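Side-chain contacts in KaiC-like domain-containing protein (PDB 3BS4), which is of unknown function but carries a KaiC-like domain, probably of the RecA-type ATPase superfamily, and can bind a peptide of unknown identity: residues V73-I76 and K77-N81; N134-G138 and R139-G143. All blocks are in the same frame, centred on the assembly; numbering follows the deposited sequence.

Interaction 1: V73-I76 and K77-N81; sequences VDVI and KYLEN
Asp74 and Lys77 carry the polar part of this contact at the start of the short helix 75-80. The carboxylate OD2 of Asp74 forms a long salt bridge with Lys77 NZ, 3.4 Å away, and lies nearer still to Lys77 CE. The lysine climbs back over the carboxylate, its CG against Asp74 CG, and the bend of its last torsion (chi4 -44°) brings the ammonium group above the carboxylate plane, over OD2. With an alanine here, the Lys77 ammonium would probably be left without this charged mate and its chain set free to turn.

Backbone bonds make the helical turn. Asp74, at the N-cap, gives its carbonyl oxygen to two weak bonds, i to i+3 from Lys77 N (3.1 Å) and i to i+4 from Tyr78 N (3.4 Å); Leu79 N to Val75 O (2.9 Å) and Glu80 N to Ile76 O continue the i to i+4 pattern with shorter bonds. At the far end Lys77 O accepts both Asn81 N and Asn81 ND2, which come from opposite faces of its plane.

Among apolar groups, Val73 CG1 approaches Tyr78 CE2 obliquely at 3.7 Å, while Asp74 O sits at the ring edge, 3.3 Å from Tyr78 CD2. The Val75 and Leu79 side chains lie side by side, pointing the same way, with Val75 CG1 3.7 Å from Leu79 CD1. Both pack on Leu84 of strand 84-87, and Val75 also reaches Ile65 and Leu68 of helix 61-70.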
# COMPACT_ATOMS: atom_id res chain seq x y z
N VAL A 73 -15.25 -4.02 6.28
CA VAL A 73 -14.97 -2.59 6.22
C VAL A 73 -15.95 -1.93 5.26
O VAL A 73 -15.98 -2.26 4.08
CB VAL A 73 -13.52 -2.30 5.75
CG1 VAL A 73 -13.30 -0.80 5.50
CG2 VAL A 73 -12.52 -2.83 6.77
N ASP A 74 -16.75 -1.02 5.80
CA ASP A 74 -17.64 -0.22 4.98
C ASP A 74 -16.92 1.08 4.64
O ASP A 74 -16.84 1.99 5.45
CB ASP A 74 -18.94 0.04 5.76
CG ASP A 74 -19.99 0.77 4.93
OD1 ASP A 74 -19.64 1.40 3.91
OD2 ASP A 74 -21.17 0.73 5.32
N VAL A 75 -16.38 1.13 3.42
CA VAL A 75 -15.53 2.24 3.01
C VAL A 75 -16.20 3.62 3.20
O VAL A 75 -15.56 4.54 3.71
CB VAL A 75 -15.03 2.05 1.56
CG1 VAL A 75 -14.37 3.32 1.02
CG2 VAL A 75 -14.03 0.89 1.51
N ILE A 76 -17.47 3.75 2.81
CA ILE A 76 -18.17 5.04 2.93
C ILE A 76 -18.16 5.60 4.36
O ILE A 76 -17.98 6.80 4.56
CB ILE A 76 -19.65 4.97 2.48
CG1 ILE A 76 -19.84 3.89 1.40
CG2 ILE A 76 -20.15 6.37 2.07
CD1 ILE A 76 -20.01 4.37 -0.03
N LYS A 77 -18.35 4.72 5.34
CA LYS A 77 -18.35 5.13 6.75
C LYS A 77 -16.99 5.66 7.19
O LYS A 77 -16.91 6.65 7.90
CB LYS A 77 -18.75 3.96 7.66
CG LYS A 77 -20.05 3.30 7.26
CD LYS A 77 -20.74 2.61 8.42
CE LYS A 77 -22.10 2.05 8.00
NZ LYS A 77 -22.87 3.02 7.17
N TYR A 78 -15.92 4.99 6.78
CA TYR A 78 -14.58 5.44 7.14
C TYR A 78 -14.23 6.72 6.40
O TYR A 78 -13.52 7.57 6.93
CB TYR A 78 -13.54 4.36 6.85
CG TYR A 78 -13.57 3.23 7.86
CD1 TYR A 78 -12.86 3.32 9.05
CD2 TYR A 78 -14.32 2.08 7.63
CE1 TYR A 78 -12.89 2.28 9.99
CE2 TYR A 78 -14.36 1.05 8.55
CZ TYR A 78 -13.64 1.16 9.73
OH TYR A 78 -13.67 0.13 10.65
N LEU A 79 -14.73 6.87 5.18
CA LEU A 79 -14.53 8.11 4.44
C LEU A 79 -15.25 9.27 5.12
O LEU A 79 -14.66 10.33 5.37
CB LEU A 79 -15.01 7.97 2.99
CG LEU A 79 -14.19 7.09 2.04
CD1 LEU A 79 -14.97 6.96 0.74
CD2 LEU A 79 -12.81 7.68 1.74
N GLU A 80 -16.53 9.06 5.44
CA GLU A 80 -17.35 10.15 5.96
C GLU A 80 -16.92 10.54 7.38
O GLU A 80 -17.14 11.67 7.81
CB GLU A 80 -18.85 9.81 5.82
CG GLU A 80 -19.28 9.85 4.34
CD GLU A 80 -20.80 9.83 4.07
OE1 GLU A 80 -21.61 9.65 5.01
OE2 GLU A 80 -21.19 10.00 2.88
N ASN A 81 -16.28 9.62 8.09
CA ASN A 81 -15.79 9.89 9.43
C ASN A 81 -14.32 10.29 9.46
O ASN A 81 -13.71 10.34 10.53
CB ASN A 81 -16.09 8.71 10.36
CG ASN A 81 -17.58 8.61 10.72
OD1 ASN A 81 -18.06 9.33 11.61
ND2 ASN A 81 -18.32 7.76 10.02

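Interaction 2: N134-G138 and R139-G143; sequences NLFEG and RELYG
Arg139 reaches back along the turn to Leu135, its chain extended from CG to NE (chi2 -175°, chi3 -178°), and the two side chains lie alongside each other, pointing the same way. NH1 of Arg139 donates to Leu135 O at 3.0 Å; the oxygen lies at the guanidinium edge, close to its plane, and the N-H points almost straight at it (159°). Arg139 CD passes within 3.2 Å of the same Leu135 O, and Leu135 CD2 rests 3.5 Å from Arg139 NH1. The NH2 of Arg139 makes a salt bridge with Asp49, and NE too is hydrogen-bonded outside the turn, so all three guanidinium nitrogens are bonded.

The backbone between them is a type II beta turn from Phe136 to Arg139, closed by Arg139 N to Phe136 O at 3.0 Å, with Gly138 adopting the positive phi expected at its third position. It follows a Schellman motif at Asn134 and leads from helix 115-132 into strand 141-146.

Phe136 turns its ring back toward that strand: Leu141 CD2 meets the ring edge in plane, 4.0 Å from Phe136 CE1. Beyond this, Leu141 also packs against an aromatic side chain of the bound peptide.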
# COMPACT_ATOMS: atom_id res chain seq x y z
N ASN A 134 -7.64 17.50 14.61
CA ASN A 134 -6.78 16.89 15.64
C ASN A 134 -6.84 15.36 15.63
O ASN A 134 -6.81 14.70 16.69
CB ASN A 134 -7.06 17.45 17.05
CG ASN A 134 -5.96 17.10 18.04
OD1 ASN A 134 -4.77 17.29 17.75
ND2 ASN A 134 -6.34 16.56 19.19
N LEU A 135 -6.93 14.79 14.43
CA LEU A 135 -7.13 13.36 14.33
C LEU A 135 -5.83 12.57 14.37
O LEU A 135 -5.88 11.36 14.53
CB LEU A 135 -7.95 12.98 13.09
CG LEU A 135 -9.44 13.36 13.17
CD1 LEU A 135 -10.12 13.14 11.84
CD2 LEU A 135 -10.15 12.56 14.29
N PHE A 136 -4.67 13.23 14.25
CA PHE A 136 -3.41 12.49 14.39
C PHE A 136 -3.19 12.03 15.83
O PHE A 136 -2.56 11.00 16.07
CB PHE A 136 -2.20 13.30 13.94
CG PHE A 136 -2.12 13.54 12.45
CD1 PHE A 136 -1.65 12.54 11.59
CD2 PHE A 136 -2.45 14.77 11.92
CE1 PHE A 136 -1.54 12.78 10.22
CE2 PHE A 136 -2.34 15.02 10.56
CZ PHE A 136 -1.88 14.02 9.71
N GLU A 137 -3.71 12.80 16.78
CA GLU A 137 -3.51 12.52 18.19
C GLU A 137 -3.97 11.12 18.58
O GLU A 137 -5.12 10.77 18.40
CB GLU A 137 -4.24 13.57 19.03
CG GLU A 137 -4.50 13.16 20.48
CD GLU A 137 -3.23 13.05 21.29
OE1 GLU A 137 -2.35 13.93 21.16
OE2 GLU A 137 -3.12 12.07 22.08
N GLY A 138 -3.03 10.32 19.09
CA GLY A 138 -3.32 8.96 19.56
C GLY A 138 -3.51 7.94 18.45
O GLY A 138 -3.90 6.80 18.70
N ARG A 139 -3.23 8.36 17.21
CA ARG A 139 -3.38 7.50 16.04
C ARG A 139 -2.07 7.36 15.30
O ARG A 139 -1.16 8.18 15.44
CB ARG A 139 -4.44 8.04 15.08
CG ARG A 139 -5.82 7.88 15.61
CD ARG A 139 -6.88 8.30 14.62
NE ARG A 139 -8.19 8.16 15.25
CZ ARG A 139 -8.76 9.10 15.99
NH1 ARG A 139 -8.17 10.28 16.14
NH2 ARG A 139 -9.95 8.87 16.56
N GLU A 140 -1.97 6.27 14.54
CA GLU A 140 -0.92 6.12 13.55
C GLU A 140 -1.49 6.40 12.16
O GLU A 140 -2.68 6.17 11.91
CB GLU A 140 -0.30 4.73 13.61
CG GLU A 140 0.60 4.51 14.82
CD GLU A 140 1.82 5.41 14.85
OE1 GLU A 140 2.31 5.84 13.78
OE2 GLU A 140 2.31 5.69 15.97
N LEU A 141 -0.63 6.90 11.26
CA LEU A 141 -0.99 7.12 9.86
C LEU A 141 -0.32 6.05 9.01
O LEU A 141 0.89 5.81 9.11
CB LEU A 141 -0.55 8.51 9.38
CG LEU A 141 -0.75 8.84 7.89
CD1 LEU A 141 -2.23 8.81 7.47
CD2 LEU A 141 -0.11 10.19 7.56
N TYR A 142 -1.13 5.41 8.17
CA TYR A 142 -0.61 4.41 7.25
C TYR A 142 -0.98 4.81 5.84
O TYR A 142 -2.05 5.37 5.63
CB TYR A 142 -1.23 3.05 7.54
CG TYR A 142 -0.82 2.50 8.88
CD1 TYR A 142 0.39 1.82 9.02
CD2 TYR A 142 -1.63 2.67 10.00
CE1 TYR A 142 0.78 1.32 10.28
CE2 TYR A 142 -1.24 2.18 11.24
CZ TYR A 142 -0.05 1.50 11.37
OH TYR A 142 0.33 1.00 12.60
N GLY A 143 -0.11 4.50 4.88
CA GLY A 143 -0.46 4.65 3.46
C GLY A 143 -0.40 3.30 2.78
O GLY A 143 0.39 2.42 3.17

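Overall arrangement
Interactions 1 and 2 come in series along the chain, with their centres about 16 Å apart and their nearest atoms about 5 Å apart, not touching. Each sits at a helix-to-strand passage of one mixed sheet: helix 75-80 precedes strand 84-87, and the loop after helix 115-132 precedes strand 141-146. Those two strands run parallel with strand 51-56 between them, an arrangement in keeping with the alpha/beta core of RecA- and KaiC-like proteins. The short helix and the turn thus lie near each other, ahead of two strands that both neighbour strand 51-56. Arg83 contacts residues of both: it touches Tyr78, binds Asn81 O and comes close to the like-charged Arg139.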